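Hypothetical protein AF1531 (Archaeoglobus fulgidus, PDB 2I5H) is of unknown function but belongs to the DUF655 family, whose kinship with helix-hairpin-helix proteins suggests that it may bind nucleic acid. Local coordinates at residues V58-R61 with K62-P66; E92-T95 with P96-T100; Y104-E107 with H108-Q112; K175-V178 with S179-Y183. All coordinates share one frame; numbering follows the deposited sequence.

The four contacts are local and follow one another along the chain; none encloses or crosses another. Interaction 1 closes the turn that leaves strand 55-60 of the antiparallel sheet. Interaction 2, its centre about 19 Å from that of interaction 1, caps the start of helix 96-111 and sets it against strands 20-27 and 44-49. Interaction 3 lies near the end of the same helix, about 17 Å from interaction 2 between centres. Interaction 4 lies on helix 173-186. Interactions 3 and 4 touch: Ile106 and Ile110 pack on Val178, Ile181 and Ile182. Helix 96-111 therefore links the sheet to the C-terminal helical region.

Interaction 1 of 4, residues V58-R61 with K62-P66; sequences VSIR and KGKQP
A type II beta turn from Arg61 to Lys64 takes the chain out of strand 55-60 and brings Lys64 and Pro66 back against Ile60. The backbone bond that closes the turn is weak: Lys64 N lies 3.4 Å from Arg61 O, with an angle of 144° at the hydrogen. Gly63 takes the third position of the turn, where its positive phi of 77° favours glycine. A water bridges two carbonyls, donating to Arg61 O and to Lys64 O at 2.8 Å each. Arg61 O thus receives both the water and the weak N-H bond.

The apolar part of the contact centres on Ile60. Its CG2 branch is turned anti to its own backbone N (CG1 at chi1 -63°) and meets Lys64 CB at 3.7 Å, the two side chains crossing at about a right angle. The ring of Pro66 slides past the isoleucine in the opposite direction, and its CG also sits 4.1 Å from Ile60 CD1. Ile60 further packs on Phe26 and Ala45, and Pro66 also rests on Phe26, so the chain just after the turn is held to strand 20-27. Replacing Ile60 by an alanine would probably open a gap beside Pro66 and leave Lys64 CB without its apolar neighbour.

The lysine chain bends at chi2, and its charged end leads away from the turn. Nearer the backbone, Lys64 CB lies 3.5 Å from Arg61 O. Pro66 CG lies 3.8 Å from Ile60 CG2.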
loop_
_atom_site.group_PDB
_atom_site.type_symbol
_atom_site.label_atom_id
_atom_site.label_comp_id
_atom_site.label_asym_id
_atom_site.label_seq_id
_atom_site.Cartn_x
_atom_site.Cartn_y
_atom_site.Cartn_z
ATOM N N VAL A 58 -14.448 1.151 -6.836
ATOM C CA VAL A 58 -14.810 0.795 -8.207
ATOM C C VAL A 58 -16.041 -0.092 -8.234
ATOM O O VAL A 58 -16.323 -0.799 -7.272
ATOM C CB VAL A 58 -13.670 -0.000 -8.884
ATOM C CG1 VAL A 58 -12.361 0.754 -8.766
ATOM C CG2 VAL A 58 -13.537 -1.372 -8.225
ATOM N N SER A 59 -16.780 -0.061 -9.341
ATOM C CA SER A 59 -17.922 -0.948 -9.469
ATOM C C SER A 59 -17.361 -2.246 -10.070
ATOM O O SER A 59 -16.322 -2.238 -10.739
ATOM C CB SER A 59 -18.999 -0.345 -10.376
ATOM O OG SER A 59 -18.441 0.169 -11.569
ATOM N N ILE A 60 -18.040 -3.353 -9.809
ATOM C CA ILE A 60 -17.597 -4.656 -10.298
ATOM C C ILE A 60 -18.611 -5.193 -11.305
ATOM O O ILE A 60 -19.809 -4.990 -11.151
ATOM C CB ILE A 60 -17.441 -5.648 -9.105
ATOM C CG1 ILE A 60 -16.356 -5.140 -8.141
ATOM C CG2 ILE A 60 -17.093 -7.046 -9.605
ATOM C CD1 ILE A 60 -14.975 -4.990 -8.758
ATOM N N ARG A 61 -18.122 -5.860 -12.350
ATOM C CA ARG A 61 -18.990 -6.417 -13.381
ATOM C C ARG A 61 -19.872 -7.552 -12.871
ATOM O O ARG A 61 -19.546 -8.223 -11.894
ATOM C CB ARG A 61 -18.142 -6.924 -14.549
ATOM C CG ARG A 61 -17.337 -5.832 -15.237
ATOM C CD ARG A 61 -16.446 -6.427 -16.322
ATOM N NE ARG A 61 -17.258 -6.999 -17.387
ATOM C CZ ARG A 61 -17.847 -6.289 -18.345
ATOM N NH1 ARG A 61 -17.710 -4.970 -18.388
ATOM N NH2 ARG A 61 -18.598 -6.902 -19.247
ATOM N N LYS A 62 -20.990 -7.767 -13.552
ATOM C CA LYS A 62 -21.917 -8.827 -13.171
ATOM C C LYS A 62 -21.250 -10.202 -13.188
ATOM O O LYS A 62 -20.364 -10.464 -13.997
ATOM C CB LYS A 62 -23.120 -8.841 -14.120
ATOM C CG LYS A 62 -23.905 -7.549 -14.140
ATOM C CD LYS A 62 -25.144 -7.667 -15.013
ATOM C CE LYS A 62 -25.932 -6.366 -15.005
ATOM N NZ LYS A 62 -26.316 -5.995 -13.610
ATOM N N GLY A 63 -21.673 -11.063 -12.267
ATOM C CA GLY A 63 -21.149 -12.416 -12.207
ATOM C C GLY A 63 -19.770 -12.581 -11.613
ATOM O O GLY A 63 -19.217 -13.679 -11.635
ATOM N N LYS A 64 -19.199 -11.504 -11.088
ATOM C CA LYS A 64 -17.875 -11.600 -10.496
ATOM C C LYS A 64 -17.995 -11.538 -8.986
ATOM O O LYS A 64 -18.858 -10.849 -8.457
ATOM C CB LYS A 64 -16.972 -10.463 -10.990
ATOM C CG LYS A 64 -16.785 -10.419 -12.507
ATOM C CD LYS A 64 -16.224 -11.729 -13.042
ATOM C CE LYS A 64 -16.084 -11.680 -14.562
ATOM N NZ LYS A 64 -15.612 -12.978 -15.115
ATOM N N GLN A 65 -17.127 -12.271 -8.302
ATOM C CA GLN A 65 -17.109 -12.299 -6.848
ATOM C C GLN A 65 -15.655 -12.172 -6.405
ATOM O O GLN A 65 -15.028 -13.144 -5.985
ATOM C CB GLN A 65 -17.722 -13.608 -6.353
ATOM C CG GLN A 65 -19.196 -13.739 -6.705
ATOM C CD GLN A 65 -19.613 -15.172 -6.933
ATOM O OE1 GLN A 65 -19.134 -15.827 -7.861
ATOM N NE2 GLN A 65 -20.504 -15.672 -6.087
ATOM N N PRO A 66 -15.097 -10.955 -6.508
ATOM C CA PRO A 66 -13.711 -10.659 -6.132
ATOM C C PRO A 66 -13.398 -11.023 -4.699
ATOM O O PRO A 66 -14.234 -10.856 -3.810
ATOM C CB PRO A 66 -13.600 -9.154 -6.363
ATOM C CG PRO A 66 -14.641 -8.891 -7.410
ATOM C CD PRO A 66 -15.783 -9.730 -6.951
HETATM O O HOH W 1 -20.225 -8.543 -9.247
#

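Interaction 2 of 4, residues E92-T95 with P96-T100; sequences EDLT and PAAKT
The flat carbonyl group of Thr95 faces Lys99 at the first turn of helix 96-111. Lys99 N binds Thr95 O at 2.9 Å and is tilted 18° from the carbonyl plane. The next carbonyl, that of Pro96, is gripped from opposite faces: Thr100 N comes from one and Thr100 OG1, at 3.1 Å from Pro96 O, from the other.

Thr95 is the N-cap of the helix. Its chi1 of 61° sets OG1 between its backbone N and carbonyl carbon, and there it accepts from Ala98 N at 3.0 Å. The same OG1 is hydrogen-bonded to Asp25 OD2, so this hydroxyl joins the helix start to strand 20-27. The join to Pro96 is tight, with Thr95 CB only 3.3 Å from Pro96 CD.

Lys99 runs back alongside the segment before the helix, fully extended beyond CG. Its CG meets Leu94 CB at 3.7 Å. Its ammonium ends near Glu92, where a water donates to Glu92 O at 2.6 Å and accepts a weak bond from Lys99 NZ. On the buried side, Leu94 CB packs against Ala98 CB at 4.0 Å.

Gln46 of strand 44-49 holds the approach by bonding Thr95 N and Asp93 O. Leu94 and Ala98 both rest on Leu24 of strand 20-27 and on Gln46, which seats the start of helix 96-111 against the sheet.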
loop_
_atom_site.group_PDB
_atom_site.type_symbol
_atom_site.label_atom_id
_atom_site.label_comp_id
_atom_site.label_asym_id
_atom_site.label_seq_id
_atom_site.Cartn_x
_atom_site.Cartn_y
_atom_site.Cartn_z
ATOM N N GLU A 92 -10.333 7.582 5.578
ATOM C CA GLU A 92 -11.589 7.522 6.331
ATOM C C GLU A 92 -12.761 6.947 5.550
ATOM O O GLU A 92 -13.732 6.477 6.139
ATOM C CB GLU A 92 -11.970 8.915 6.841
ATOM C CG GLU A 92 -12.292 9.921 5.739
ATOM C CD GLU A 92 -12.425 11.334 6.262
ATOM O OE1 GLU A 92 -13.560 11.773 6.553
ATOM O OE2 GLU A 92 -11.384 12.005 6.388
ATOM N N ASP A 93 -12.672 6.987 4.227
ATOM C CA ASP A 93 -13.748 6.469 3.390
ATOM C C ASP A 93 -13.709 4.956 3.245
ATOM O O ASP A 93 -14.639 4.362 2.708
ATOM C CB ASP A 93 -13.693 7.126 2.009
ATOM C CG ASP A 93 -13.781 8.636 2.092
ATOM O OD1 ASP A 93 -14.802 9.133 2.612
ATOM O OD2 ASP A 93 -12.837 9.319 1.645
ATOM N N LEU A 94 -12.629 4.337 3.709
ATOM C CA LEU A 94 -12.518 2.885 3.634
ATOM C C LEU A 94 -13.478 2.247 4.627
ATOM O O LEU A 94 -13.719 2.793 5.707
ATOM C CB LEU A 94 -11.094 2.427 3.962
ATOM C CG LEU A 94 -9.974 2.755 2.972
ATOM C CD1 LEU A 94 -8.645 2.312 3.568
ATOM C CD2 LEU A 94 -10.232 2.043 1.636
ATOM N N THR A 95 -14.038 1.102 4.255
ATOM C CA THR A 95 -14.941 0.384 5.149
ATOM C C THR A 95 -14.081 -0.169 6.284
ATOM O O THR A 95 -12.857 -0.181 6.193
ATOM C CB THR A 95 -15.615 -0.813 4.446
ATOM O OG1 THR A 95 -14.608 -1.738 4.015
ATOM C CG2 THR A 95 -16.438 -0.352 3.257
ATOM N N PRO A 96 -14.712 -0.624 7.377
ATOM C CA PRO A 96 -13.948 -1.176 8.500
ATOM C C PRO A 96 -13.129 -2.380 8.049
ATOM O O PRO A 96 -11.973 -2.547 8.439
ATOM C CB PRO A 96 -15.038 -1.564 9.495
ATOM C CG PRO A 96 -16.081 -0.506 9.258
ATOM C CD PRO A 96 -16.132 -0.464 7.737
ATOM N N ALA A 97 -13.743 -3.214 7.217
ATOM C CA ALA A 97 -13.085 -4.404 6.696
ATOM C C ALA A 97 -11.894 -3.996 5.836
ATOM O O ALA A 97 -10.821 -4.585 5.931
ATOM C CB ALA A 97 -14.071 -5.225 5.880
ATOM N N ALA A 98 -12.080 -2.977 5.003
ATOM C CA ALA A 98 -10.994 -2.512 4.149
ATOM C C ALA A 98 -9.820 -1.978 4.972
ATOM O O ALA A 98 -8.658 -2.215 4.634
ATOM C CB ALA A 98 -11.500 -1.437 3.204
ATOM N N LYS A 99 -10.123 -1.249 6.044
ATOM C CA LYS A 99 -9.070 -0.710 6.894
ATOM C C LYS A 99 -8.277 -1.843 7.545
ATOM O O LYS A 99 -7.049 -1.782 7.643
ATOM C CB LYS A 99 -9.658 0.197 7.983
ATOM C CG LYS A 99 -10.229 1.517 7.473
ATOM C CD LYS A 99 -10.614 2.409 8.639
ATOM C CE LYS A 99 -11.177 3.737 8.169
ATOM N NZ LYS A 99 -11.554 4.584 9.332
ATOM N N THR A 100 -8.978 -2.878 7.993
ATOM C CA THR A 100 -8.300 -4.006 8.620
ATOM C C THR A 100 -7.377 -4.711 7.631
ATOM O O THR A 100 -6.268 -5.107 7.982
ATOM C CB THR A 100 -9.297 -5.046 9.154
ATOM O OG1 THR A 100 -10.198 -4.418 10.070
ATOM C CG2 THR A 100 -8.556 -6.175 9.867
HETATM O O HOH W 2 -14.138 6.553 8.714
#

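Interaction 3 of 4, residues Y104-E107 with H108-Q112; sequences YVIE and HIIKQ
The backbone carbonyls of Tyr104, Val105, Ile106 and Glu107 accept in turn from the N-H groups of His108, Ile109, Ile110 and Lys111, each four residues on. The bond from Ile110 N to Ile106 O is the straightest, 3.0 Å long with an angle of 166° at the hydrogen.

Glu107 and Lys111 lie side by side and point the same way. Glu107 CG, anti to its backbone N at chi1 -175°, meets Lys111 CE at 3.7 Å. Their charged ends stay apart: Glu107 OE1 is 4.0 Å from Lys111 NZ, beyond a salt bridge, though the opposite charges probably still attract. With an alanine in place of Glu107, the Lys111 chain would probably lose its neighbour and its ammonium the nearby negative charge.

Val105, Ile106, Ile109 and Ile110 give the helix its apolar sides. Val105 CG1 meets Ile109 CD1 at 4.2 Å. Ile110 has chi1 61°, which tucks CG1 between its backbone N and carbonyl carbon and brings it within 3.0 Å of Glu107 O. That is close packing against the backbone.

The helix has two buried sides. Val105 and Ile109 face the sheet, touching Tyr22 of strand 20-27 and Val48 of strand 44-49; the His108 ring also meets the Tyr22 ring at a steep angle. Ile106 and Ile110 face helix 173-186, where Ile106 packs on Ile181 and Ile182, and Ile110 on Val178.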
loop_
_atom_site.group_PDB
_atom_site.type_symbol
_atom_site.label_atom_id
_atom_site.label_comp_id
_atom_site.label_asym_id
_atom_site.label_seq_id
_atom_site.Cartn_x
_atom_site.Cartn_y
_atom_site.Cartn_z
ATOM N N TYR A 104 -2.199 -5.644 5.477
ATOM C CA TYR A 104 -1.862 -6.967 4.955
ATOM C C TYR A 104 -1.717 -6.957 3.443
ATOM O O TYR A 104 -0.841 -7.625 2.891
ATOM C CB TYR A 104 -2.933 -7.984 5.354
ATOM C CG TYR A 104 -3.011 -8.207 6.842
ATOM C CD1 TYR A 104 -2.001 -8.891 7.515
ATOM C CD2 TYR A 104 -4.070 -7.693 7.587
ATOM C CE1 TYR A 104 -2.045 -9.056 8.901
ATOM C CE2 TYR A 104 -4.125 -7.850 8.966
ATOM C CZ TYR A 104 -3.105 -8.533 9.616
ATOM O OH TYR A 104 -3.157 -8.686 10.982
ATOM N N VAL A 105 -2.581 -6.205 2.771
ATOM C CA VAL A 105 -2.541 -6.113 1.318
ATOM C C VAL A 105 -1.313 -5.316 0.860
ATOM O O VAL A 105 -0.640 -5.700 -0.096
ATOM C CB VAL A 105 -3.848 -5.482 0.779
ATOM C CG1 VAL A 105 -3.776 -5.300 -0.725
ATOM C CG2 VAL A 105 -5.030 -6.384 1.130
ATOM N N ILE A 106 -1.012 -4.217 1.546
ATOM C CA ILE A 106 0.160 -3.422 1.188
ATOM C C ILE A 106 1.418 -4.282 1.342
ATOM O O ILE A 106 2.318 -4.241 0.502
ATOM C CB ILE A 106 0.289 -2.167 2.081
ATOM C CG1 ILE A 106 -0.822 -1.170 1.732
ATOM C CG2 ILE A 106 1.658 -1.519 1.883
ATOM C CD1 ILE A 106 -0.831 0.074 2.598
ATOM N N GLU A 107 1.470 -5.067 2.412
ATOM C CA GLU A 107 2.613 -5.939 2.661
ATOM C C GLU A 107 2.763 -6.927 1.509
ATOM O O GLU A 107 3.870 -7.206 1.056
ATOM C CB GLU A 107 2.419 -6.690 3.976
ATOM C CG GLU A 107 3.605 -7.538 4.400
ATOM C CD GLU A 107 3.352 -8.258 5.708
ATOM O OE1 GLU A 107 2.419 -9.085 5.755
ATOM O OE2 GLU A 107 4.077 -7.991 6.690
ATOM N N HIS A 108 1.634 -7.446 1.035
ATOM C CA HIS A 108 1.617 -8.392 -0.071
ATOM C C HIS A 108 2.206 -7.732 -1.311
ATOM O O HIS A 108 3.041 -8.313 -2.005
ATOM C CB HIS A 108 0.175 -8.826 -0.359
ATOM C CG HIS A 108 0.051 -9.830 -1.462
ATOM N ND1 HIS A 108 0.424 -11.149 -1.315
ATOM C CD2 HIS A 108 -0.410 -9.709 -2.729
ATOM C CE1 HIS A 108 0.197 -11.797 -2.444
ATOM N NE2 HIS A 108 -0.310 -10.946 -3.318
ATOM N N ILE A 109 1.760 -6.510 -1.582
ATOM C CA ILE A 109 2.224 -5.751 -2.736
ATOM C C ILE A 109 3.736 -5.515 -2.733
ATOM O O ILE A 109 4.409 -5.760 -3.732
ATOM C CB ILE A 109 1.504 -4.387 -2.814
ATOM C CG1 ILE A 109 0.007 -4.610 -3.056
ATOM C CG2 ILE A 109 2.098 -3.536 -3.930
ATOM C CD1 ILE A 109 -0.823 -3.343 -2.977
ATOM N N ILE A 110 4.277 -5.044 -1.616
ATOM C CA ILE A 110 5.711 -4.779 -1.566
ATOM C C ILE A 110 6.543 -6.054 -1.700
ATOM O O ILE A 110 7.651 -6.019 -2.234
ATOM C CB ILE A 110 6.106 -4.035 -0.275
ATOM C CG1 ILE A 110 5.752 -4.872 0.951
ATOM C CG2 ILE A 110 5.401 -2.683 -0.230
ATOM C CD1 ILE A 110 6.196 -4.250 2.259
ATOM N N LYS A 111 6.006 -7.173 -1.227
ATOM C CA LYS A 111 6.713 -8.449 -1.323
ATOM C C LYS A 111 6.770 -8.954 -2.765
ATOM O O LYS A 111 7.613 -9.787 -3.104
ATOM C CB LYS A 111 6.038 -9.506 -0.444
ATOM C CG LYS A 111 6.235 -9.304 1.051
ATOM C CD LYS A 111 5.586 -10.429 1.843
ATOM C CE LYS A 111 5.867 -10.306 3.330
ATOM N NZ LYS A 111 5.253 -11.425 4.099
ATOM N N GLN A 112 5.876 -8.451 -3.611
ATOM C CA GLN A 112 5.839 -8.864 -5.011
ATOM C C GLN A 112 6.778 -8.000 -5.841
ATOM O O GLN A 112 6.952 -8.221 -7.040
ATOM C CB GLN A 112 4.415 -8.749 -5.567
ATOM C CG GLN A 112 3.348 -9.333 -4.655
ATOM C CD GLN A 112 3.614 -10.776 -4.275
ATOM O OE1 GLN A 112 3.035 -11.291 -3.319
ATOM N NE2 GLN A 112 4.485 -11.440 -5.027
#

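Interaction 4 of 4, residues K175-V178 with S179-Y183; sequences KLIV and SRIIY
Val178 and Ile182 lie side by side on helix 173-186, one turn apart and pointing the same way. Val178 CG1 meets Ile182 CD1 at 3.9 Å. The valine CG1 is placed anti to its backbone N (chi1 174°), which leans it toward the next turn of the helix. Ile177 and Ile181 are also one turn apart, but their side chains meet at a slant. Here Ile177 CG2 touches Ile181 CD1 at 3.8 Å.

Ile181 and Ile182 each bring CG1 close to the carbonyl oxygen that their N-H binds. Ile181 N bonds to Ile177 O at 2.9 Å with an angle of 170° at the hydrogen, and Ile181 CG1 packs against that same oxygen at 3.4 Å. Ile182 N bonds to Val178 O at 2.9 Å and 171°, again with its CG1 close by. These nearly straight bonds keep the apolar pairs in step along the helix.

Polar groups occupy another side. Ser179 N is bonded to Lys175 O, and the hydroxyl lies near that oxygen too, with Ser179 OG 3.0 Å from Lys175 O. Arg180 bends at chi2 and leads its guanidinium away, to a salt bridge between its NE and Glu184.

Ile177 packs on Tyr117, Phe120 and Phe121 of helix 114-121, while Leu176 rests on Val140 and Arg180 makes a weak bond to Leu136 O. Val178 on Ile110, and Ile181 and Ile182 on Ile106, meet helix 96-111. Apolar residues spaced three and four apart in this way are typical of an amphipathic helix, here packed between helices 96-111 and 114-121.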
loop_
_atom_site.group_PDB
_atom_site.type_symbol
_atom_site.label_atom_id
_atom_site.label_comp_id
_atom_site.label_asym_id
_atom_site.label_seq_id
_atom_site.Cartn_x
_atom_site.Cartn_y
_atom_site.Cartn_z
ATOM N N LYS A 175 7.516 -4.329 7.426
ATOM C CA LYS A 175 6.647 -3.644 8.375
ATOM C C LYS A 175 6.963 -2.156 8.416
ATOM O O LYS A 175 6.064 -1.322 8.534
ATOM C CB LYS A 175 6.804 -4.245 9.772
ATOM C CG LYS A 175 5.903 -3.598 10.809
ATOM C CD LYS A 175 5.841 -4.408 12.091
ATOM C CE LYS A 175 4.838 -3.800 13.056
ATOM N NZ LYS A 175 3.489 -3.691 12.427
ATOM N N LEU A 176 8.247 -1.827 8.325
ATOM C CA LEU A 176 8.669 -0.434 8.337
ATOM C C LEU A 176 8.099 0.262 7.112
ATOM O O LEU A 176 7.584 1.375 7.201
ATOM C CB LEU A 176 10.195 -0.337 8.315
ATOM C CG LEU A 176 10.960 -0.895 9.515
ATOM C CD1 LEU A 176 12.454 -0.823 9.222
ATOM C CD2 LEU A 176 10.616 -0.106 10.772
ATOM N N ILE A 177 8.196 -0.402 5.965
ATOM C CA ILE A 177 7.685 0.157 4.720
ATOM C C ILE A 177 6.165 0.315 4.781
ATOM O O ILE A 177 5.633 1.367 4.434
ATOM C CB ILE A 177 8.047 -0.734 3.514
ATOM C CG1 ILE A 177 9.566 -0.786 3.340
ATOM C CG2 ILE A 177 7.393 -0.193 2.251
ATOM C CD1 ILE A 177 10.202 0.564 3.062
ATOM N N VAL A 178 5.472 -0.730 5.223
ATOM C CA VAL A 178 4.014 -0.681 5.325
ATOM C C VAL A 178 3.582 0.472 6.224
ATOM O O VAL A 178 2.632 1.190 5.907
ATOM C CB VAL A 178 3.441 -2.005 5.887
ATOM C CG1 VAL A 178 1.947 -1.866 6.129
ATOM C CG2 VAL A 178 3.712 -3.138 4.910
ATOM N N SER A 179 4.284 0.645 7.342
ATOM C CA SER A 179 3.978 1.719 8.280
ATOM C C SER A 179 4.099 3.085 7.623
ATOM O O SER A 179 3.269 3.962 7.855
ATOM C CB SER A 179 4.915 1.666 9.493
ATOM O OG SER A 179 4.589 0.589 10.348
ATOM N N ARG A 180 5.137 3.270 6.811
ATOM C CA ARG A 180 5.335 4.546 6.133
ATOM C C ARG A 180 4.248 4.784 5.092
ATOM O O ARG A 180 3.679 5.871 5.019
ATOM C CB ARG A 180 6.715 4.606 5.467
ATOM C CG ARG A 180 6.982 5.911 4.715
ATOM C CD ARG A 180 6.888 7.125 5.637
ATOM N NE ARG A 180 6.904 8.383 4.892
ATOM C CZ ARG A 180 6.877 9.588 5.455
ATOM N NH1 ARG A 180 6.835 9.708 6.773
ATOM N NH2 ARG A 180 6.877 10.676 4.697
ATOM N N ILE A 181 3.950 3.767 4.291
ATOM C CA ILE A 181 2.914 3.909 3.270
ATOM C C ILE A 181 1.576 4.282 3.904
ATOM O O ILE A 181 0.902 5.211 3.459
ATOM C CB ILE A 181 2.769 2.611 2.447
ATOM C CG1 ILE A 181 4.055 2.379 1.644
ATOM C CG2 ILE A 181 1.565 2.710 1.513
ATOM C CD1 ILE A 181 4.109 1.044 0.922
ATOM N N ILE A 182 1.192 3.568 4.953
ATOM C CA ILE A 182 -0.060 3.865 5.628
ATOM C C ILE A 182 -0.028 5.286 6.185
ATOM O O ILE A 182 -1.026 6.003 6.132
ATOM C CB ILE A 182 -0.328 2.847 6.756
ATOM C CG1 ILE A 182 -0.729 1.504 6.134
ATOM C CG2 ILE A 182 -1.407 3.363 7.695
ATOM C CD1 ILE A 182 -1.013 0.407 7.127
ATOM N N TYR A 183 1.126 5.701 6.703
ATOM C CA TYR A 183 1.247 7.048 7.247
ATOM C C TYR A 183 0.971 8.088 6.164
ATOM O O TYR A 183 0.242 9.052 6.388
ATOM C CB TYR A 183 2.647 7.279 7.822
ATOM C CG TYR A 183 2.823 8.674 8.377
ATOM C CD1 TYR A 183 2.290 9.025 9.616
ATOM C CD2 TYR A 183 3.480 9.657 7.641
ATOM C CE1 TYR A 183 2.406 10.325 10.108
ATOM C CE2 TYR A 183 3.601 10.960 8.124
ATOM C CZ TYR A 183 3.063 11.285 9.355
ATOM O OH TYR A 183 3.182 12.572 9.834
#